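Local coordinates for SPBc2 prophage-derived uncharacterized protein yorR (Bacillus subtilis, PDB 3KB2), which is of unknown function but probably acts as a P-loop nucleotide kinase, perhaps on dTMP, and binds guanosine-3'-monophosphate-5'-diphosphate, at residues A[7-10]-A[11-14]; A[126-129]-A[130-134]; A[145-148]-A[149-152]. All coordinates share one frame; numbering follows the deposited sequence.

Contact 1. Residues A[7-10]-A[11-14]. With G3D (guanosine-3'-monophosphate-5'-diphosphate), chain C.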
# COMPACT_ATOMS: atom_id res chain seq x y z
N GLU A 7 -7.92 11.27 12.67
CA GLU A 7 -8.00 10.93 11.27
C GLU A 7 -6.99 11.71 10.46
O GLU A 7 -6.48 12.74 10.90
CB GLU A 7 -9.41 11.19 10.74
CG GLU A 7 -10.49 10.31 11.35
CD GLU A 7 -10.49 8.91 10.75
OE1 GLU A 7 -9.40 8.35 10.54
OE2 GLU A 7 -11.59 8.37 10.49
N GLY A 8 -6.71 11.22 9.26
CA GLY A 8 -5.76 11.89 8.40
C GLY A 8 -4.83 10.90 7.73
O GLY A 8 -4.74 9.73 8.16
N PRO A 9 -4.14 11.33 6.67
CA PRO A 9 -3.20 10.48 5.92
C PRO A 9 -2.02 10.05 6.79
O PRO A 9 -1.83 10.57 7.89
CB PRO A 9 -2.77 11.39 4.78
CG PRO A 9 -2.80 12.76 5.43
CD PRO A 9 -4.13 12.70 6.14
N ASP A 10 -1.23 9.12 6.27
CA ASP A 10 -0.06 8.60 6.96
C ASP A 10 1.00 9.65 7.28
O ASP A 10 1.11 10.68 6.62
CB ASP A 10 0.61 7.52 6.13
CG ASP A 10 -0.18 6.24 6.08
OD1 ASP A 10 0.33 5.27 5.48
OD2 ASP A 10 -1.31 6.21 6.62
N CYS A 11 1.80 9.35 8.30
CA CYS A 11 2.88 10.22 8.71
C CYS A 11 2.44 11.62 9.11
O CYS A 11 3.11 12.61 8.79
CB CYS A 11 3.91 10.30 7.58
SG CYS A 11 4.66 8.69 7.24
N CYS A 12 1.31 11.72 9.80
CA CYS A 12 0.83 13.01 10.24
C CYS A 12 0.71 13.06 11.75
O CYS A 12 -0.14 13.75 12.30
CB CYS A 12 -0.51 13.34 9.57
SG CYS A 12 -0.37 13.73 7.80
N PHE A 13 1.59 12.32 12.42
CA PHE A 13 1.66 12.29 13.87
C PHE A 13 0.46 11.67 14.59
O PHE A 13 0.37 11.76 15.81
CB PHE A 13 1.89 13.72 14.41
CG PHE A 13 3.02 14.48 13.74
CD1 PHE A 13 4.03 13.81 13.04
CD2 PHE A 13 3.12 15.87 13.86
CE1 PHE A 13 5.11 14.51 12.48
CE2 PHE A 13 4.20 16.56 13.30
CZ PHE A 13 5.19 15.89 12.62
N LYS A 14 -0.45 11.03 13.86
CA LYS A 14 -1.63 10.45 14.49
C LYS A 14 -1.33 9.54 15.68
O LYS A 14 -1.84 9.77 16.78
CB LYS A 14 -2.48 9.71 13.46
CG LYS A 14 -2.98 10.63 12.35
CD LYS A 14 -4.14 10.03 11.56
CE LYS A 14 -3.81 8.64 11.06
NZ LYS A 14 -2.55 8.65 10.33
PB G3D C . 1.13 8.32 11.71
O1B G3D C . 1.23 7.55 10.39
O2B G3D C . 0.19 9.44 11.76
O3B G3D C . 0.79 7.24 12.91
PA G3D C . 3.27 8.74 13.58
O3A G3D C . 2.55 8.82 12.15
O1A G3D C . 2.50 9.41 14.62
O2A G3D C . 3.66 7.27 13.79
O5' G3D C . 4.60 9.70 13.32
C5' G3D C . 5.21 9.39 12.00
C4' G3D C . 6.68 9.92 12.36
O4' G3D C . 6.78 11.34 12.58
C3' G3D C . 7.39 9.32 13.45
O3' G3D C . 8.73 9.03 13.13
C2' G3D C . 7.21 10.19 14.74
O2' G3D C . 8.23 10.10 15.56
C1' G3D C . 7.43 11.63 13.83
N9 G3D C . 6.94 12.77 14.69
C8 G3D C . 5.99 12.63 15.68
N7 G3D C . 5.95 13.92 16.08
C5 G3D C . 6.90 14.77 15.51
C6 G3D C . 7.09 15.99 15.73
O6 G3D C . 6.61 16.94 16.43
N1 G3D C . 8.13 16.54 14.80
C2 G3D C . 8.64 15.67 14.00
N2 G3D C . 9.62 16.25 13.02
N3 G3D C . 8.38 14.41 13.71
C4 G3D C . 7.48 14.02 14.61
P1 G3D C . 9.36 7.83 13.24
O4P G3D C . 10.02 7.71 14.50
O5P G3D C . 10.47 7.97 12.09
O6P G3D C . 8.65 6.58 12.73
O HOH W 1 -2.08 6.16 9.07
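Lys14 NZ has four acceptors around it, and through them this P-loop closes on its own lysine while it holds a phosphate. Pro9 O takes a hydrogen bond from NZ at 3.2 Å, although the donor stands 62° out of the carbonyl plane, whereas Gly8 O at 3.3 Å from NZ is held weakly. A water accepts from NZ at 2.8 Å and donates to Asp10 OD2 at 2.6 Å, tying the carboxylate to the ammonium group indirectly. The fourth partner is G3D O2B, 3.2 Å from NZ. Bends at chi3 (-52°) and chi4 (-53°) bring the lysine chain back across the mouth of the loop, with CE beside Gly8 O. Backbone N-H groups complete the phosphate nest: Lys14 N reaches O2B at 2.7 Å, Cys12 N meets the same oxygen, and Cys11 N binds O1B at 2.8 Å. O2B is thus gripped by three nitrogens, and the start of helix 14-25 lies directly at the beta-phosphate. Phe13 occupies the N-cap position of that helix, where P-loops usually carry glycine, and turns its ring to the base. Guanine C5 lies over one face of this ring, offset toward the rim, 3.5 Å from Phe13 CZ.

Contact 2. Residues A[126-129]-A[130-134]; sequences DSIL and ELYRE
A chi1 of -71° at Ile128 sets CG1 beside the backbone N and sends CG2 opposite that nitrogen, while Tyr132, with chi1 at -95°, well off the staggered position, swings its ring to the same flank. These two residues show how an alpha helix lines up side chains four positions apart: they lie side by side, pointing the same way, and CG2 of Ile128 rests 3.9 Å from CD1 of Tyr132, with CE1 almost as near. The backbone beneath supplies the regular i to i+4 bonding of helix 122-137. Glu130 N donates to Asp126 O at 2.9 Å, Leu131 N to Ser127 O at 3.0 Å, and Tyr132 N to Ile128 O at 3.1 Å, and Arg133 N repeats the pattern on Leu129 O. Leu131 also brings its CB and CG to 3.4 Å from Ser127 O. The inner side of the helix belongs to the fold: Tyr132 packs on Val69 and Tyr70 of helix 64-70 and on Tyr100 of strand 96-102, and its OH is hydrogen-bonded to Ser66. Leu129 meets Pro105. The exposed side carries charge instead. There Glu130, its chain bent at chi2, and Arg133, bent at chi2 and chi3, meet one turn along in an i to i+3 salt bridge. Arg133 NE adds a weak bond to Glu130 OE2, but the main grip is from NH2, 2.8 Å from that same oxygen, which lies nearly in the guanidinium plane and accepts an almost straight N-H (163°).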
# COMPACT_ATOMS: atom_id res chain seq x y z
N ASP A 126 -1.33 12.15 -3.69
CA ASP A 126 -2.17 13.33 -3.89
C ASP A 126 -3.65 13.01 -3.82
O ASP A 126 -4.40 13.71 -3.17
CB ASP A 126 -1.89 13.98 -5.24
CG ASP A 126 -0.53 14.61 -5.30
OD1 ASP A 126 -0.27 15.51 -4.48
OD2 ASP A 126 0.27 14.20 -6.16
N SER A 127 -4.05 11.95 -4.51
CA SER A 127 -5.45 11.55 -4.53
C SER A 127 -5.95 11.17 -3.14
O SER A 127 -7.11 11.40 -2.79
CB SER A 127 -5.66 10.37 -5.48
OG SER A 127 -5.04 9.20 -4.99
N ILE A 128 -5.07 10.58 -2.34
CA ILE A 128 -5.44 10.19 -0.99
C ILE A 128 -5.61 11.41 -0.11
O ILE A 128 -6.56 11.50 0.67
CB ILE A 128 -4.38 9.26 -0.38
CG1 ILE A 128 -4.43 7.90 -1.08
CG2 ILE A 128 -4.64 9.07 1.11
CD1 ILE A 128 -3.41 6.93 -0.57
N LEU A 129 -4.68 12.36 -0.23
CA LEU A 129 -4.73 13.59 0.54
C LEU A 129 -6.01 14.35 0.22
O LEU A 129 -6.66 14.89 1.11
CB LEU A 129 -3.52 14.47 0.23
CG LEU A 129 -2.15 13.96 0.70
CD1 LEU A 129 -1.09 15.00 0.38
CD2 LEU A 129 -2.17 13.69 2.18
N GLU A 130 -6.35 14.40 -1.07
CA GLU A 130 -7.55 15.11 -1.52
C GLU A 130 -8.81 14.45 -1.01
O GLU A 130 -9.75 15.14 -0.64
CB GLU A 130 -7.60 15.16 -3.05
CG GLU A 130 -7.38 16.55 -3.64
CD GLU A 130 -8.32 17.59 -3.05
OE1 GLU A 130 -9.55 17.34 -3.02
OE2 GLU A 130 -7.83 18.66 -2.64
N LEU A 131 -8.84 13.12 -1.02
CA LEU A 131 -10.00 12.37 -0.54
C LEU A 131 -10.26 12.71 0.92
O LEU A 131 -11.40 12.94 1.31
CB LEU A 131 -9.75 10.86 -0.68
CG LEU A 131 -10.21 10.20 -1.99
CD1 LEU A 131 -9.66 8.79 -2.12
CD2 LEU A 131 -11.73 10.17 -1.98
N TYR A 132 -9.19 12.77 1.71
CA TYR A 132 -9.30 13.10 3.13
C TYR A 132 -9.90 14.49 3.30
O TYR A 132 -10.82 14.68 4.09
CB TYR A 132 -7.93 13.03 3.82
CG TYR A 132 -7.64 11.70 4.50
CD1 TYR A 132 -6.72 10.79 3.97
CD2 TYR A 132 -8.32 11.33 5.66
CE1 TYR A 132 -6.48 9.55 4.59
CE2 TYR A 132 -8.09 10.10 6.28
CZ TYR A 132 -7.18 9.22 5.74
OH TYR A 132 -6.99 8.02 6.37
N ARG A 133 -9.39 15.47 2.56
CA ARG A 133 -9.95 16.80 2.70
C ARG A 133 -11.44 16.79 2.42
O ARG A 133 -12.22 17.32 3.19
CB ARG A 133 -9.25 17.79 1.77
CG ARG A 133 -7.85 18.10 2.21
CD ARG A 133 -7.48 19.53 1.88
NE ARG A 133 -7.49 19.79 0.45
CZ ARG A 133 -7.14 20.95 -0.10
NH1 ARG A 133 -6.75 21.96 0.67
NH2 ARG A 133 -7.17 21.10 -1.42
N GLU A 134 -11.81 16.15 1.31
CA GLU A 134 -13.21 16.08 0.90
C GLU A 134 -14.09 15.33 1.90
O GLU A 134 -15.19 15.79 2.23
CB GLU A 134 -13.31 15.41 -0.47
CG GLU A 134 -14.60 15.69 -1.22
CD GLU A 134 -14.61 15.10 -2.63
OE1 GLU A 134 -15.49 15.47 -3.43
OE2 GLU A 134 -13.73 14.25 -2.93

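Contact 3. Residues A[145-148]-A[149-152]; sequences SWDT and GQWS. With G3D (guanosine-3'-monophosphate-5'-diphosphate), chain C.
Trp151 starts at a CB that sits 3.5 Å from Asp147 O, and from there its indole reaches back to Trp146 across a type I beta turn that closes the end of strand 143-147. Its CG lies 3.9 Å from Trp146 CD1, and its CD1 comes slightly nearer to that carbon. NE1, farther round the five-membered ring, still lies close to the pyrrole edge of Trp146, while CE3 on the benzo side meets Asp147 O at the ring edge. The pair is T-shaped: the edge of Trp146 points at the face of Trp151, the five-membered rings 4.9 Å apart at their centroids and inclined at 74°. Trp146 NE1 has its polar partner in Asp159, and its indole packs on helix 153-166.

The turn itself is gathered round Asp147. Gln150 N points its N-H straight at Asp147 O, 3.0 Å away, though from above the carbonyl plane, and Trp151 N adds a weak bond at the same length. With CG anti to the backbone N (chi1 -180°), Asp147 carries its carboxylate over to Gly149, forming an Asx turn in which Gly149 N meets OD2 at 3.1 Å from 59° above the carboxylate plane. Beyond the turn Ser152 caps helix 153-166 through OG, which accepts from Glu155 N, as the loop passes the guanine, and Ser152 CB approaches G3D O6 to 3.1 Å.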
# COMPACT_ATOMS: atom_id res chain seq x y z
N SER A 145 -8.75 20.61 12.75
CA SER A 145 -7.61 20.26 11.92
C SER A 145 -6.32 20.93 12.36
O SER A 145 -6.32 22.04 12.89
CB SER A 145 -7.90 20.65 10.47
OG SER A 145 -7.93 22.06 10.32
N TRP A 146 -5.22 20.24 12.11
CA TRP A 146 -3.88 20.71 12.45
C TRP A 146 -2.92 20.34 11.32
O TRP A 146 -2.86 19.18 10.89
CB TRP A 146 -3.42 20.06 13.75
CG TRP A 146 -3.86 20.78 14.99
CD1 TRP A 146 -3.25 21.84 15.58
CD2 TRP A 146 -5.03 20.50 15.78
NE1 TRP A 146 -3.96 22.25 16.69
CE2 TRP A 146 -5.06 21.44 16.83
CE3 TRP A 146 -6.05 19.55 15.70
CZ2 TRP A 146 -6.07 21.46 17.80
CZ3 TRP A 146 -7.07 19.57 16.66
CH2 TRP A 146 -7.06 20.52 17.69
N ASP A 147 -2.19 21.33 10.84
CA ASP A 147 -1.21 21.14 9.77
C ASP A 147 0.07 20.67 10.47
O ASP A 147 0.80 21.47 11.04
CB ASP A 147 -0.96 22.46 9.05
CG ASP A 147 0.05 22.36 7.91
OD1 ASP A 147 0.37 23.41 7.31
OD2 ASP A 147 0.53 21.24 7.62
N THR A 148 0.32 19.36 10.42
CA THR A 148 1.49 18.76 11.07
C THR A 148 2.81 19.25 10.47
O THR A 148 3.89 18.92 10.94
CB THR A 148 1.42 17.22 11.00
OG1 THR A 148 1.56 16.80 9.64
CG2 THR A 148 0.08 16.74 11.52
N GLY A 149 2.70 20.06 9.42
CA GLY A 149 3.89 20.60 8.79
C GLY A 149 4.40 21.79 9.57
O GLY A 149 5.56 22.18 9.40
N GLN A 150 3.56 22.36 10.43
CA GLN A 150 3.94 23.52 11.23
C GLN A 150 3.57 23.38 12.71
O GLN A 150 3.87 24.25 13.52
CB GLN A 150 3.27 24.76 10.66
CG GLN A 150 3.38 24.83 9.15
CD GLN A 150 3.11 26.21 8.60
OE1 GLN A 150 2.08 26.82 8.89
NE2 GLN A 150 4.04 26.71 7.78
N TRP A 151 2.92 22.27 13.04
CA TRP A 151 2.51 21.99 14.41
C TRP A 151 3.10 20.66 14.86
O TRP A 151 2.91 19.65 14.18
CB TRP A 151 0.99 21.92 14.47
CG TRP A 151 0.37 23.09 15.09
CD1 TRP A 151 0.14 23.29 16.42
CD2 TRP A 151 -0.11 24.26 14.42
NE1 TRP A 151 -0.46 24.51 16.63
CE2 TRP A 151 -0.62 25.13 15.41
CE3 TRP A 151 -0.16 24.66 13.08
CZ2 TRP A 151 -1.17 26.37 15.11
CZ3 TRP A 151 -0.70 25.90 12.77
CH2 TRP A 151 -1.20 26.74 13.79
N SER A 152 3.78 20.64 16.00
CA SER A 152 4.39 19.40 16.51
C SER A 152 3.38 18.55 17.30
O SER A 152 2.37 19.07 17.76
CB SER A 152 5.57 19.73 17.43
OG SER A 152 5.11 20.24 18.67
PB G3D C . 1.13 8.32 11.71
O1B G3D C . 1.23 7.55 10.39
O2B G3D C . 0.19 9.44 11.76
O3B G3D C . 0.79 7.24 12.91
PA G3D C . 3.27 8.74 13.58
O3A G3D C . 2.55 8.82 12.15
O1A G3D C . 2.50 9.41 14.62
O2A G3D C . 3.66 7.27 13.79
O5' G3D C . 4.60 9.70 13.32
C5' G3D C . 5.21 9.39 12.00
C4' G3D C . 6.68 9.92 12.36
O4' G3D C . 6.78 11.34 12.58
C3' G3D C . 7.39 9.32 13.45
O3' G3D C . 8.73 9.03 13.13
C2' G3D C . 7.21 10.19 14.74
O2' G3D C . 8.23 10.10 15.56
C1' G3D C . 7.43 11.63 13.83
N9 G3D C . 6.94 12.77 14.69
C8 G3D C . 5.99 12.63 15.68
N7 G3D C . 5.95 13.92 16.08
C5 G3D C . 6.90 14.77 15.51
C6 G3D C . 7.09 15.99 15.73
O6 G3D C . 6.61 16.94 16.43
N1 G3D C . 8.13 16.54 14.80
C2 G3D C . 8.64 15.67 14.00
N2 G3D C . 9.62 16.25 13.02
N3 G3D C . 8.38 14.41 13.71
C4 G3D C . 7.48 14.02 14.61
P1 G3D C . 9.36 7.83 13.24
O4P G3D C . 10.02 7.71 14.50
O5P G3D C . 10.47 7.97 12.09
O6P G3D C . 8.65 6.58 12.73

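Two of the three contacts build the nucleotide site of this P-loop fold, and the third packs behind it. Contact 1, after the central strand 3-7, lies between the other two, its centre about 12 Å from that of contact 2 and about 10 Å from that of contact 3. Helix residues of contact 2 back the loop: Leu129 CD2 lies 3.4 Å from Pro9 CG, and Tyr132 CE1 packs against Pro9 N. Contact 3 meets it at the base end, where Phe13 CE2 is 3.3 Å from Thr148 O. Contacts 1 and 3 both touch G3D, contact 1 at the beta-phosphate and, through Phe13, at the base, contact 3 at guanine O6; in contact 2 the Tyr132 side chain stays about 9 Å from the nucleotide.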